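Local atomic coordinates of rieske iron-sulfur protein soxF (PDB entry 1JM1), a protein that probably carries electrons in the respiratory chain through a Rieske-type [2Fe-2S] cluster. Residues F10-A16 and Y33-P38; P43-L49 and T86-D92. All coordinates share one frame; numbering follows the deposited sequence. Where two conformers were deposited one is given.

Interaction 1 (F10-A16 and Y33-P38); sequences FPRYKVA and YFFAYP
Tyr37 and Pro11 make the direct hydrogen bond of this contact: the Tyr37 hydroxyl OH donates to the backbone O of Pro11 over 2.7 Å, in the carbonyl plane and at a C=O...donor angle of 154°. With CG anti to the backbone N (chi1 179°), the Tyr37 ring reaches out to the opposing segment. Two waters add polar links, one bonded to Tyr13 OH and Ala36 N, the other to Val15 O and Tyr33 OH.

Apolar packing does the rest. Val15 sits over one face of Phe35, with CG2 in a CH-pi contact 3.9 Å from the ring centroid and CG1 3.6 Å from Phe35 CD2. Tyr13 CB abuts the edge of the Tyr37 ring, 3.6 Å from CD1. Pro38, which follows a cis peptide, lays CB over the centre of the Tyr37 ring and meets Pro11 CG with that same CB at 3.8 Å, while its CG touches Phe10 CE2.

Segments 13-16 and 33-36 run nearly antiparallel (159°), their axes 8.2 Å apart at closest approach, but they belong to different sheets: 13-17 pairs with 161-167, where Val15 and Ala16 form a classic beta bulge opposite Ile162, and 32-36 pairs with 43-48.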
# COMPACT_ATOMS: atom_id res chain seq x y z
N PHE A 10 9.42 13.91 0.39
CA PHE A 10 8.07 13.57 0.77
C PHE A 10 7.73 14.13 2.12
O PHE A 10 8.63 14.34 2.96
CB PHE A 10 7.86 12.09 0.82
CG PHE A 10 7.55 11.41 -0.50
CD1 PHE A 10 8.51 11.11 -1.43
CD2 PHE A 10 6.24 11.05 -0.79
CE1 PHE A 10 8.22 10.47 -2.58
CE2 PHE A 10 5.96 10.36 -1.98
CZ PHE A 10 6.95 10.07 -2.87
N PRO A 11 6.45 14.33 2.42
CA PRO A 11 6.00 14.67 3.79
C PRO A 11 6.06 13.47 4.69
O PRO A 11 6.01 12.31 4.26
CB PRO A 11 4.58 15.13 3.57
CG PRO A 11 4.11 14.42 2.33
CD PRO A 11 5.30 14.19 1.50
N ARG A 12 6.15 13.73 5.98
CA ARG A 12 5.97 12.75 7.04
C ARG A 12 4.54 12.93 7.54
O ARG A 12 4.20 13.94 8.12
CB ARG A 12 7.01 13.00 8.11
CG ARG A 12 6.92 12.08 9.34
CD ARG A 12 8.10 12.39 10.27
NE ARG A 12 8.05 11.58 11.49
CZ ARG A 12 8.58 10.38 11.57
NH1 ARG A 12 9.20 9.76 10.56
NH2 ARG A 12 8.47 9.74 12.74
N TYR A 13 3.67 11.95 7.30
CA TYR A 13 2.25 11.99 7.58
C TYR A 13 1.87 10.90 8.55
O TYR A 13 2.14 9.73 8.30
CB TYR A 13 1.44 11.79 6.26
CG TYR A 13 -0.02 11.51 6.44
CD1 TYR A 13 -0.80 12.57 6.93
CD2 TYR A 13 -0.65 10.27 6.20
CE1 TYR A 13 -2.16 12.36 7.13
CE2 TYR A 13 -2.00 10.06 6.44
CZ TYR A 13 -2.74 11.11 6.88
OH TYR A 13 -4.11 10.88 7.15
N LYS A 14 1.19 11.23 9.65
CA LYS A 14 0.73 10.23 10.58
C LYS A 14 -0.48 9.50 10.05
O LYS A 14 -1.54 10.10 9.81
CB LYS A 14 0.34 10.93 11.91
CG LYS A 14 0.04 9.88 12.99
CD LYS A 14 -0.50 10.55 14.28
CE LYS A 14 0.42 11.62 14.84
NZ LYS A 14 -0.06 12.06 16.18
N VAL A 15 -0.36 8.22 9.85
CA VAL A 15 -1.46 7.39 9.35
C VAL A 15 -2.40 7.01 10.47
O VAL A 15 -3.61 7.16 10.39
CB VAL A 15 -0.92 6.13 8.64
CG1 VAL A 15 -2.11 5.25 8.19
CG2 VAL A 15 -0.08 6.48 7.46
N ALA A 16 -1.84 6.43 11.55
CA ALA A 16 -2.60 5.88 12.65
C ALA A 16 -1.63 5.52 13.76
O ALA A 16 -0.45 5.33 13.51
CB ALA A 16 -3.35 4.61 12.25
N TYR A 33 -6.30 -0.87 6.45
CA TYR A 33 -6.60 0.43 7.02
C TYR A 33 -6.32 1.48 5.97
O TYR A 33 -5.15 1.71 5.61
CB TYR A 33 -5.80 0.65 8.28
CG TYR A 33 -6.15 1.79 9.14
CD1 TYR A 33 -6.99 1.64 10.24
CD2 TYR A 33 -5.69 3.10 8.85
CE1 TYR A 33 -7.33 2.71 11.05
CE2 TYR A 33 -6.03 4.15 9.70
CZ TYR A 33 -6.86 3.92 10.77
OH TYR A 33 -7.16 4.96 11.67
N PHE A 34 -7.35 2.14 5.45
CA PHE A 34 -7.20 3.07 4.34
C PHE A 34 -6.79 4.44 4.81
O PHE A 34 -7.17 4.87 5.92
CB PHE A 34 -8.49 3.17 3.52
CG PHE A 34 -8.77 1.89 2.74
CD1 PHE A 34 -9.57 0.91 3.31
CD2 PHE A 34 -8.23 1.72 1.49
CE1 PHE A 34 -9.81 -0.24 2.57
CE2 PHE A 34 -8.47 0.55 0.76
CZ PHE A 34 -9.27 -0.42 1.29
N PHE A 35 -6.06 5.14 3.95
CA PHE A 35 -5.63 6.51 4.18
C PHE A 35 -5.32 7.13 2.81
O PHE A 35 -5.43 6.43 1.78
CB PHE A 35 -4.42 6.58 5.14
CG PHE A 35 -3.17 5.94 4.66
CD1 PHE A 35 -2.11 6.68 4.15
CD2 PHE A 35 -2.99 4.56 4.72
CE1 PHE A 35 -0.92 6.10 3.78
CE2 PHE A 35 -1.80 3.96 4.33
CZ PHE A 35 -0.76 4.72 3.86
N ALA A 36 -4.96 8.38 2.77
CA ALA A 36 -4.51 9.05 1.54
C ALA A 36 -3.13 9.60 1.78
O ALA A 36 -2.83 10.10 2.87
CB ALA A 36 -5.43 10.19 1.15
N TYR A 37 -2.26 9.50 0.76
CA TYR A 37 -0.89 9.94 0.92
C TYR A 37 -0.18 9.92 -0.43
O TYR A 37 -0.36 8.96 -1.18
CB TYR A 37 -0.11 8.96 1.83
CG TYR A 37 1.34 9.34 2.04
CD1 TYR A 37 1.71 10.31 2.95
CD2 TYR A 37 2.35 8.73 1.27
CE1 TYR A 37 3.04 10.68 3.11
CE2 TYR A 37 3.67 9.11 1.43
CZ TYR A 37 4.00 10.10 2.36
OH TYR A 37 5.33 10.43 2.46
N PRO A 38 0.72 10.88 -0.69
CA PRO A 38 0.98 12.10 0.08
C PRO A 38 -0.03 13.19 -0.05
O PRO A 38 0.06 14.15 0.72
CB PRO A 38 2.38 12.53 -0.43
CG PRO A 38 2.37 12.05 -1.88
CD PRO A 38 1.68 10.73 -1.83
O HOH W 1 -5.64 10.08 5.02
O HOH W 2 -6.06 7.32 11.71

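Interaction 2 (P43-L49 and T86-D92)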
# COMPACT_ATOMS: atom_id res chain seq x y z
N PRO A 43 -5.44 7.41 -2.75
CA PRO A 43 -5.76 6.42 -1.74
C PRO A 43 -4.68 5.36 -1.61
O PRO A 43 -4.10 4.94 -2.60
CB PRO A 43 -7.10 5.82 -2.26
CG PRO A 43 -6.93 5.91 -3.74
CD PRO A 43 -6.23 7.24 -3.99
N CYS A 44 -4.48 4.92 -0.37
CA CYS A 44 -3.52 3.92 0.04
C CYS A 44 -4.12 3.03 1.07
O CYS A 44 -5.16 3.37 1.66
CB CYS A 44 -2.27 4.62 0.64
SG CYS A 44 -1.39 5.73 -0.47
N PHE A 45 -3.47 1.92 1.41
CA PHE A 45 -3.88 1.14 2.57
C PHE A 45 -2.68 0.60 3.30
O PHE A 45 -1.71 0.16 2.69
CB PHE A 45 -4.87 0.02 2.18
CG PHE A 45 -4.31 -1.03 1.26
CD1 PHE A 45 -3.79 -2.20 1.74
CD2 PHE A 45 -4.29 -0.83 -0.11
CE1 PHE A 45 -3.24 -3.13 0.91
CE2 PHE A 45 -3.71 -1.76 -0.96
CZ PHE A 45 -3.20 -2.92 -0.46
N LEU A 46 -2.81 0.56 4.62
CA LEU A 46 -1.98 -0.26 5.48
C LEU A 46 -2.54 -1.64 5.50
O LEU A 46 -3.75 -1.83 5.45
CB LEU A 46 -1.97 0.22 6.99
CG LEU A 46 -1.64 1.56 7.41
CD1 LEU A 46 -1.70 1.71 8.96
CD2 LEU A 46 -0.20 1.93 7.02
N VAL A 47 -1.65 -2.63 5.65
CA VAL A 47 -2.08 -4.02 5.84
C VAL A 47 -1.13 -4.67 6.81
O VAL A 47 0.10 -4.54 6.69
CB VAL A 47 -2.17 -4.77 4.53
CG1 VAL A 47 -0.87 -4.81 3.72
CG2 VAL A 47 -2.72 -6.20 4.75
N ASP A 48 -1.69 -5.38 7.80
CA ASP A 48 -0.90 -6.23 8.68
C ASP A 48 -0.86 -7.57 8.01
O ASP A 48 -1.84 -8.34 7.99
CB ASP A 48 -1.46 -6.29 10.07
CG ASP A 48 -0.58 -7.14 10.98
OD1 ASP A 48 0.02 -8.11 10.56
OD2 ASP A 48 -0.62 -6.89 12.22
N LEU A 49 0.31 -7.91 7.37
CA LEU A 49 0.39 -9.12 6.60
C LEU A 49 0.34 -10.36 7.45
O LEU A 49 -0.06 -11.43 6.92
CB LEU A 49 1.58 -9.14 5.67
CG LEU A 49 1.52 -8.18 4.46
CD1 LEU A 49 2.77 -8.27 3.62
CD2 LEU A 49 0.33 -8.48 3.54
N THR A 86 5.16 -6.29 11.13
CA THR A 86 4.35 -6.92 10.09
C THR A 86 3.44 -5.96 9.34
O THR A 86 2.62 -6.43 8.56
CB THR A 86 3.53 -8.06 10.71
OG1 THR A 86 2.76 -7.51 11.79
CG2 THR A 86 4.44 -9.20 11.20
N ILE A 87 3.55 -4.65 9.57
CA ILE A 87 2.67 -3.68 8.91
C ILE A 87 3.36 -3.06 7.72
O ILE A 87 4.49 -2.52 7.84
CB ILE A 87 2.19 -2.62 9.90
CG1 ILE A 87 1.34 -3.28 10.99
CG2 ILE A 87 1.42 -1.54 9.16
CD1 ILE A 87 1.05 -2.43 12.14
N PHE A 88 2.69 -3.11 6.58
CA PHE A 88 3.13 -2.61 5.29
C PHE A 88 2.05 -1.70 4.73
O PHE A 88 0.93 -1.64 5.26
CB PHE A 88 3.40 -3.79 4.32
CG PHE A 88 4.47 -4.71 4.83
CD1 PHE A 88 4.17 -5.74 5.70
CD2 PHE A 88 5.78 -4.52 4.44
CE1 PHE A 88 5.16 -6.59 6.17
CE2 PHE A 88 6.79 -5.35 4.89
CZ PHE A 88 6.45 -6.39 5.74
N ALA A 89 2.34 -1.03 3.63
CA ALA A 89 1.35 -0.19 2.98
C ALA A 89 1.61 -0.11 1.49
O ALA A 89 2.74 -0.18 1.02
CB ALA A 89 1.37 1.21 3.58
N PHE A 90 0.51 0.08 0.74
CA PHE A 90 0.54 0.11 -0.72
C PHE A 90 -0.37 1.21 -1.21
O PHE A 90 -1.37 1.58 -0.59
CB PHE A 90 0.07 -1.23 -1.29
CG PHE A 90 0.95 -2.41 -0.94
CD1 PHE A 90 0.77 -3.09 0.24
CD2 PHE A 90 1.98 -2.79 -1.81
CE1 PHE A 90 1.61 -4.13 0.58
CE2 PHE A 90 2.80 -3.85 -1.48
CZ PHE A 90 2.62 -4.50 -0.31
N SER A 91 -0.10 1.66 -2.46
CA SER A 91 -1.09 2.41 -3.21
C SER A 91 -2.35 1.55 -3.43
O SER A 91 -2.28 0.35 -3.64
CB SER A 91 -0.51 2.79 -4.57
OG SER A 91 -1.46 3.48 -5.37
N ASP A 92 -3.51 2.24 -3.40
CA ASP A 92 -4.78 1.61 -3.71
C ASP A 92 -5.23 1.86 -5.14
O ASP A 92 -6.41 1.60 -5.44
CB ASP A 92 -5.85 2.04 -2.73
CG ASP A 92 -7.10 1.23 -2.76
OD1 ASP A 92 -6.94 -0.04 -2.91
OD2 ASP A 92 -8.21 1.76 -2.60
O HOH W 3 -2.23 5.90 -4.40
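Three donors meet at Asp48 OD1: Thr86 OG1 donates to it over 3.1 Å from above the carboxylate plane, Ala51 N bonds to it as Asp48 N-caps the helix 49-53, and Gln50 N adds a weak bond. CG of Asp48 stands anti to the backbone N (chi1 -177°), which brings OD1 within reach of the Thr86 hydroxyl. An alanine here would take away the carboxylate and is likely to leave the Thr86 hydroxyl without its mate and the first turn of the helix uncapped. One backbone bond closes the same end, Leu49 N donating to Thr86 O.

Between the ends the strands pair antiparallel. Phe45 with Phe90 and Val47 with Phe88 are hydrogen-bonded pairs, the shortest bond being Val47 N to Phe88 O at 2.8 Å. On their face of the sheet the Phe45 and Phe90 rings are inclined by only 28° but offset so far, with centroids 5.8 Å apart, that they hardly overlap, and Val47 CG1 meets the Phe90 edge. Leu49 CD1 packs 3.6 Å from Phe88 CD1. Leu46 CD2 and Ala89 CB touch at 3.8 Å on the other face, where Leu46, Asp48 and Ile87 pack on helix 18-28.

At the far end Pro43 O accepts from Asp92 N at 2.9 Å and from a water shared with Ser91 OG. Asp92 OD2 is bonded to Gln100 NE2. The buried Ser91 O has no polar partner, with Phe45 CE2 3.7 Å away. Backbone bonds thus hold the middle of this wholly buried, largely apolar strand pair, and polar side chains and water reinforce its ends.

How the interactions relate
The centres of the two interactions lie about 10 Å apart, and the contacts come in series along the chain: interaction 1 closes at Pro38 before interaction 2 opens at Pro43. They share a three-strand antiparallel sheet of order 32-36, 43-48, 87-91, whose middle strand joins them through probable hydrogen bonds from Leu46 N to Tyr33 O and from Cys44 N to Phe35 O, both 2.8 Å. Interaction 1 packs this sheet against the strand 13-17 of another sheet, whereas interaction 2 completes the sheet itself. Strand 87-91 then runs on toward the cluster ligand Cys94, and Asp92 has its side chain about 10 Å from the [2Fe-2S] cluster, so this end of interaction 2 lies near the metal site.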